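Local coordinates for bromo domain-containing protein (Trypanosoma brucei brucei, PDB 5KO4) that is of unknown function but carries a bromodomain, the four-helix module that in its family typically recognises acetylated lysine in histone tails and other proteins, at residues D36-I50 with F65-Y79. Residues are numbered along the deposited sequence; the frame is centred on the assembly and turned at random. Where two conformers were deposited one is given.
Sequences DYRMIISHPMWWDLI and FINDMRLVVQNCYDY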
# COMPACT_ATOMS: atom_id res chain seq x y z
N ASP A 36 9.08 1.77 7.25
CA ASP A 36 10.03 2.88 7.08
C ASP A 36 9.35 4.19 6.62
O ASP A 36 10.04 5.07 6.11
CB ASP A 36 11.12 2.50 6.06
CG ASP A 36 11.91 1.26 6.41
OD1 ASP A 36 12.16 1.03 7.61
OD2 ASP A 36 12.33 0.53 5.47
N TYR A 37 8.03 4.34 6.81
CA TYR A 37 7.35 5.50 6.24
C TYR A 37 7.85 6.81 6.83
O TYR A 37 8.14 7.74 6.07
CB TYR A 37 5.83 5.41 6.43
CG TYR A 37 5.08 6.27 5.45
CD1 TYR A 37 4.79 5.81 4.17
CD2 TYR A 37 4.79 7.59 5.74
CE1 TYR A 37 4.17 6.62 3.23
CE2 TYR A 37 4.19 8.42 4.81
CZ TYR A 37 3.87 7.93 3.56
OH TYR A 37 3.31 8.77 2.63
N ARG A 38 8.00 6.88 8.15
CA ARG A 38 8.45 8.12 8.83
C ARG A 38 9.93 8.41 8.54
O ARG A 38 10.34 9.57 8.65
CB ARG A 38 8.22 8.04 10.34
CG ARG A 38 6.75 7.85 10.73
CD ARG A 38 6.59 7.84 12.24
NE ARG A 38 5.33 7.23 12.66
CZ ARG A 38 5.11 5.91 12.78
NH1 ARG A 38 6.08 5.04 12.50
NH2 ARG A 38 3.93 5.46 13.18
N MET A 39 10.72 7.39 8.17
CA MET A 39 12.13 7.56 7.80
C MET A 39 12.27 8.19 6.40
O MET A 39 13.23 8.91 6.14
CB MET A 39 12.85 6.19 7.82
CG MET A 39 14.34 6.27 7.57
SD MET A 39 15.11 4.64 7.68
CE MET A 39 14.99 4.10 5.96
N ILE A 40 11.34 7.88 5.50
CA ILE A 40 11.41 8.31 4.11
C ILE A 40 10.61 9.60 3.89
O ILE A 40 11.05 10.46 3.12
CB ILE A 40 10.87 7.15 3.21
CG1 ILE A 40 11.78 5.89 3.34
CG2 ILE A 40 10.74 7.58 1.74
CD1 ILE A 40 13.17 6.02 2.69
N ILE A 41 9.43 9.72 4.51
CA ILE A 41 8.50 10.83 4.26
C ILE A 41 8.48 11.76 5.46
O ILE A 41 8.00 11.37 6.53
CB ILE A 41 7.11 10.25 3.95
CG1 ILE A 41 7.17 9.36 2.68
CG2 ILE A 41 6.07 11.36 3.78
CD1 ILE A 41 7.64 10.06 1.41
N SER A 42 8.97 12.99 5.29
CA SER A 42 9.06 13.93 6.40
C SER A 42 7.69 14.46 6.82
O SER A 42 7.48 14.72 8.00
CB SER A 42 9.95 15.10 6.03
OG SER A 42 11.27 14.65 5.74
N HIS A 43 6.76 14.62 5.86
CA HIS A 43 5.48 15.24 6.15
C HIS A 43 4.30 14.38 5.61
O HIS A 43 3.72 14.69 4.57
CB HIS A 43 5.48 16.63 5.52
CG HIS A 43 4.42 17.54 6.04
ND1 HIS A 43 4.30 18.83 5.55
CD2 HIS A 43 3.45 17.32 6.95
CE1 HIS A 43 3.29 19.36 6.20
NE2 HIS A 43 2.73 18.49 7.04
N PRO A 44 3.90 13.32 6.35
CA PRO A 44 2.78 12.48 5.88
C PRO A 44 1.49 13.27 5.74
O PRO A 44 1.25 14.22 6.49
CB PRO A 44 2.66 11.41 6.98
CG PRO A 44 4.01 11.34 7.58
CD PRO A 44 4.48 12.76 7.58
N MET A 45 0.67 12.92 4.72
CA MET A 45 -0.56 13.62 4.43
C MET A 45 -1.52 12.64 3.80
O MET A 45 -1.09 11.72 3.11
CB MET A 45 -0.28 14.79 3.48
CG MET A 45 -1.45 15.77 3.30
SD MET A 45 -2.18 16.42 4.81
CE MET A 45 -0.70 17.07 5.63
N TRP A 46 -2.80 12.80 4.08
CA TRP A 46 -3.79 11.86 3.57
C TRP A 46 -5.15 12.57 3.46
O TRP A 46 -5.34 13.62 4.05
CB TRP A 46 -3.85 10.63 4.48
CG TRP A 46 -4.14 10.91 5.93
CD1 TRP A 46 -5.35 10.78 6.54
CD2 TRP A 46 -3.20 11.21 6.96
NE1 TRP A 46 -5.23 11.04 7.88
CE2 TRP A 46 -3.92 11.28 8.17
CE3 TRP A 46 -1.81 11.40 7.00
CZ2 TRP A 46 -3.32 11.58 9.38
CZ3 TRP A 46 -1.22 11.71 8.21
CH2 TRP A 46 -1.97 11.83 9.38
N TRP A 47 -6.07 12.04 2.63
CA TRP A 47 -7.30 12.78 2.36
C TRP A 47 -8.12 13.08 3.61
O TRP A 47 -8.68 14.17 3.70
CB TRP A 47 -8.22 12.06 1.37
CG TRP A 47 -7.57 11.50 0.12
CD1 TRP A 47 -7.77 10.26 -0.40
CD2 TRP A 47 -6.72 12.20 -0.81
NE1 TRP A 47 -7.07 10.12 -1.58
CE2 TRP A 47 -6.41 11.30 -1.84
CE3 TRP A 47 -6.22 13.51 -0.88
CZ2 TRP A 47 -5.52 11.63 -2.87
CZ3 TRP A 47 -5.38 13.85 -1.93
CH2 TRP A 47 -4.99 12.90 -2.88
N ASP A 48 -8.24 12.13 4.54
CA ASP A 48 -9.09 12.39 5.72
C ASP A 48 -8.53 13.53 6.56
O ASP A 48 -9.31 14.24 7.21
CB ASP A 48 -9.25 11.13 6.58
CG ASP A 48 -10.07 10.03 5.93
OD1 ASP A 48 -10.72 10.30 4.90
OD2 ASP A 48 -10.06 8.89 6.47
N LEU A 49 -7.21 13.72 6.57
CA LEU A 49 -6.61 14.85 7.29
C LEU A 49 -6.95 16.17 6.60
O LEU A 49 -7.32 17.14 7.25
CB LEU A 49 -5.10 14.67 7.41
CG LEU A 49 -4.35 15.76 8.19
CD1 LEU A 49 -4.98 15.99 9.58
CD2 LEU A 49 -2.89 15.39 8.35
N ILE A 50 -6.90 16.19 5.26
CA ILE A 50 -7.27 17.39 4.52
C ILE A 50 -8.76 17.71 4.75
O ILE A 50 -9.11 18.87 4.90
CB ILE A 50 -6.94 17.22 3.02
CG1 ILE A 50 -5.40 17.05 2.85
CG2 ILE A 50 -7.46 18.41 2.19
CD1 ILE A 50 -4.95 16.76 1.46
N PHE A 65 -4.47 24.80 0.77
CA PHE A 65 -5.18 23.56 0.45
C PHE A 65 -4.47 22.83 -0.70
O PHE A 65 -4.20 21.63 -0.61
CB PHE A 65 -6.63 23.89 0.07
CG PHE A 65 -7.39 22.75 -0.55
CD1 PHE A 65 -7.93 21.75 0.24
CD2 PHE A 65 -7.55 22.68 -1.92
CE1 PHE A 65 -8.62 20.68 -0.34
CE2 PHE A 65 -8.29 21.65 -2.49
CZ PHE A 65 -8.82 20.66 -1.70
N ILE A 66 -4.09 23.57 -1.76
CA ILE A 66 -3.37 23.01 -2.90
C ILE A 66 -2.07 22.36 -2.43
O ILE A 66 -1.75 21.26 -2.86
CB ILE A 66 -3.12 24.10 -3.98
CG1 ILE A 66 -4.45 24.46 -4.70
CG2 ILE A 66 -2.04 23.65 -4.98
CD1 ILE A 66 -4.40 25.76 -5.45
N ASN A 67 -1.34 23.02 -1.54
CA ASN A 67 -0.10 22.47 -1.02
C ASN A 67 -0.32 21.10 -0.39
O ASN A 67 0.45 20.18 -0.65
CB ASN A 67 0.51 23.39 -0.00
CG ASN A 67 1.12 24.61 -0.60
OD1 ASN A 67 1.29 24.73 -1.81
ND2 ASN A 67 1.26 25.62 0.20
N ASP A 68 -1.35 20.96 0.46
CA ASP A 68 -1.57 19.67 1.12
C ASP A 68 -2.02 18.59 0.13
O ASP A 68 -1.59 17.43 0.24
CB ASP A 68 -2.60 19.79 2.24
CG ASP A 68 -2.07 20.45 3.49
OD1 ASP A 68 -0.84 20.72 3.55
OD2 ASP A 68 -2.88 20.72 4.39
N MET A 69 -2.85 18.96 -0.87
CA MET A 69 -3.27 18.01 -1.88
C MET A 69 -2.09 17.52 -2.69
O MET A 69 -1.95 16.31 -2.92
CB MET A 69 -4.29 18.67 -2.80
CG MET A 69 -5.61 19.02 -2.10
SD MET A 69 -6.63 17.57 -1.75
CE MET A 69 -7.25 17.21 -3.37
N ARG A 70 -1.21 18.43 -3.10
CA ARG A 70 -0.02 18.07 -3.87
C ARG A 70 0.92 17.21 -3.03
O ARG A 70 1.61 16.34 -3.56
CB ARG A 70 0.71 19.35 -4.35
CG ARG A 70 -0.01 20.05 -5.48
CD ARG A 70 0.62 21.37 -5.83
NE ARG A 70 -0.05 21.98 -6.98
CZ ARG A 70 0.14 23.23 -7.40
NH1 ARG A 70 0.99 24.03 -6.76
NH2 ARG A 70 -0.52 23.69 -8.45
N LEU A 71 0.96 17.45 -1.73
CA LEU A 71 1.83 16.68 -0.84
C LEU A 71 1.44 15.18 -0.78
O LEU A 71 2.31 14.31 -0.72
CB LEU A 71 1.75 17.30 0.55
CG LEU A 71 2.55 16.66 1.66
CD1 LEU A 71 4.05 16.61 1.30
CD2 LEU A 71 2.32 17.41 2.95
N VAL A 72 0.14 14.88 -0.84
CA VAL A 72 -0.28 13.48 -0.79
C VAL A 72 0.32 12.72 -1.97
O VAL A 72 0.88 11.63 -1.81
CB VAL A 72 -1.82 13.35 -0.83
CG1 VAL A 72 -2.25 11.89 -0.90
CG2 VAL A 72 -2.46 14.03 0.37
N VAL A 73 0.21 13.31 -3.15
CA VAL A 73 0.68 12.60 -4.35
C VAL A 73 2.22 12.62 -4.43
O VAL A 73 2.81 11.59 -4.78
CB VAL A 73 0.01 13.10 -5.66
CG1 VAL A 73 -1.50 12.93 -5.58
CG2 VAL A 73 0.36 14.55 -5.98
N GLN A 74 2.88 13.72 -4.04
CA GLN A 74 4.34 13.72 -4.05
C GLN A 74 4.89 12.72 -3.02
O GLN A 74 5.89 12.05 -3.30
CB GLN A 74 4.91 15.11 -3.79
CG GLN A 74 6.42 15.20 -4.06
CD GLN A 74 6.75 14.83 -5.48
OE1 GLN A 74 6.16 15.36 -6.45
NE2 GLN A 74 7.71 13.92 -5.68
N ASN A 75 4.22 12.56 -1.87
CA ASN A 75 4.67 11.55 -0.91
C ASN A 75 4.56 10.15 -1.50
O ASN A 75 5.44 9.32 -1.29
CB ASN A 75 3.86 11.62 0.38
CG ASN A 75 4.23 12.78 1.26
OD1 ASN A 75 5.28 13.42 1.09
ND2 ASN A 75 3.39 13.05 2.25
N CYS A 76 3.52 9.91 -2.29
CA CYS A 76 3.40 8.63 -2.96
C CYS A 76 4.58 8.40 -3.90
O CYS A 76 5.17 7.32 -3.90
CB CYS A 76 2.09 8.55 -3.73
SG CYS A 76 1.89 7.03 -4.69
N TYR A 77 4.93 9.42 -4.69
CA TYR A 77 6.05 9.25 -5.62
C TYR A 77 7.33 9.00 -4.87
O TYR A 77 8.13 8.17 -5.29
CB TYR A 77 6.20 10.45 -6.55
CG TYR A 77 4.93 10.91 -7.25
CD1 TYR A 77 3.91 10.01 -7.54
CD2 TYR A 77 4.71 12.26 -7.51
CE1 TYR A 77 2.71 10.45 -8.11
CE2 TYR A 77 3.51 12.70 -8.08
CZ TYR A 77 2.50 11.79 -8.34
OH TYR A 77 1.30 12.21 -8.87
N ASP A 78 7.54 9.68 -3.76
CA ASP A 78 8.79 9.55 -3.03
C ASP A 78 8.89 8.19 -2.32
O ASP A 78 9.97 7.62 -2.29
CB ASP A 78 8.92 10.69 -2.01
CG ASP A 78 9.06 12.06 -2.66
OD1 ASP A 78 9.14 12.12 -3.91
OD2 ASP A 78 9.02 13.06 -1.93
N TYR A 79 7.79 7.67 -1.79
CA TYR A 79 7.82 6.41 -1.06
C TYR A 79 7.84 5.21 -2.02
O TYR A 79 8.63 4.28 -1.84
CB TYR A 79 6.60 6.33 -0.13
CG TYR A 79 6.57 5.10 0.73
CD1 TYR A 79 7.35 5.01 1.88
CD2 TYR A 79 5.71 4.04 0.44
CE1 TYR A 79 7.29 3.89 2.70
CE2 TYR A 79 5.69 2.90 1.22
CZ TYR A 79 6.46 2.84 2.37
OH TYR A 79 6.39 1.70 3.14
O HOH W 1 1.66 10.86 2.93
O HOH W 2 6.96 14.76 2.89
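Tyr37 swings CG anti to its own backbone N (chi1 -158°) and Asn75 turns CG back beside N (chi1 -76°), bringing the phenol OH and the amide to the same water in the bromodomain's left-handed four-helix bundle. Segment 36-50, the end of the ZA loop with helix 37-40, runs into helix 47-55 and lies along helix 62-80. The Asn75 amide plane stands nearly perpendicular to the Tyr37 ring. Asn75 ND2 donates to His43 O at 2.9 Å, in the plane of the amide but well above that of the carbonyl. A second ND2 bond goes to a water that also accepts from Met45 N and is bound by Tyr37 OH at 2.7 Å; the amide OD1 receives a hydrogen bond from another water, which in turn takes one from His43 N. Both ends of this buried amide are thus satisfied, and its flip is fixed. Amide and water probably hold the latter ZA loop, which in bromodomains helps frame the acetyl-lysine pocket, to helix 62-80. Ile41 CG2 presses against Asn75 CG at 3.4 Å, while its CD1 reaches Asp78 CB. Further along the helix, Tyr79 offers a ring face to Tyr37 CD1, the two planes inclined at 44°; Tyr79 OH is hydrogen-bonded to Pro35 O, and Pro85 of the second subunit packs on Tyr79.

One turn back along helix 62-80 from Asn75, Leu71 CD2 sits over a face of the His43 ring, and Met45 CG meets Val72 CG2. Val72 CG1 makes a CH-pi contact with the six-membered ring of Trp47, whose NE1 is hydrogen-bonded to Asp22 OD2, while Met69 SD approaches that ring obliquely. Toward the helix start, Ile50 fits as a knob among Phe65, Asp68, Met69 and Val72, its CG2 lying 3.6 Å from Phe65 CE1.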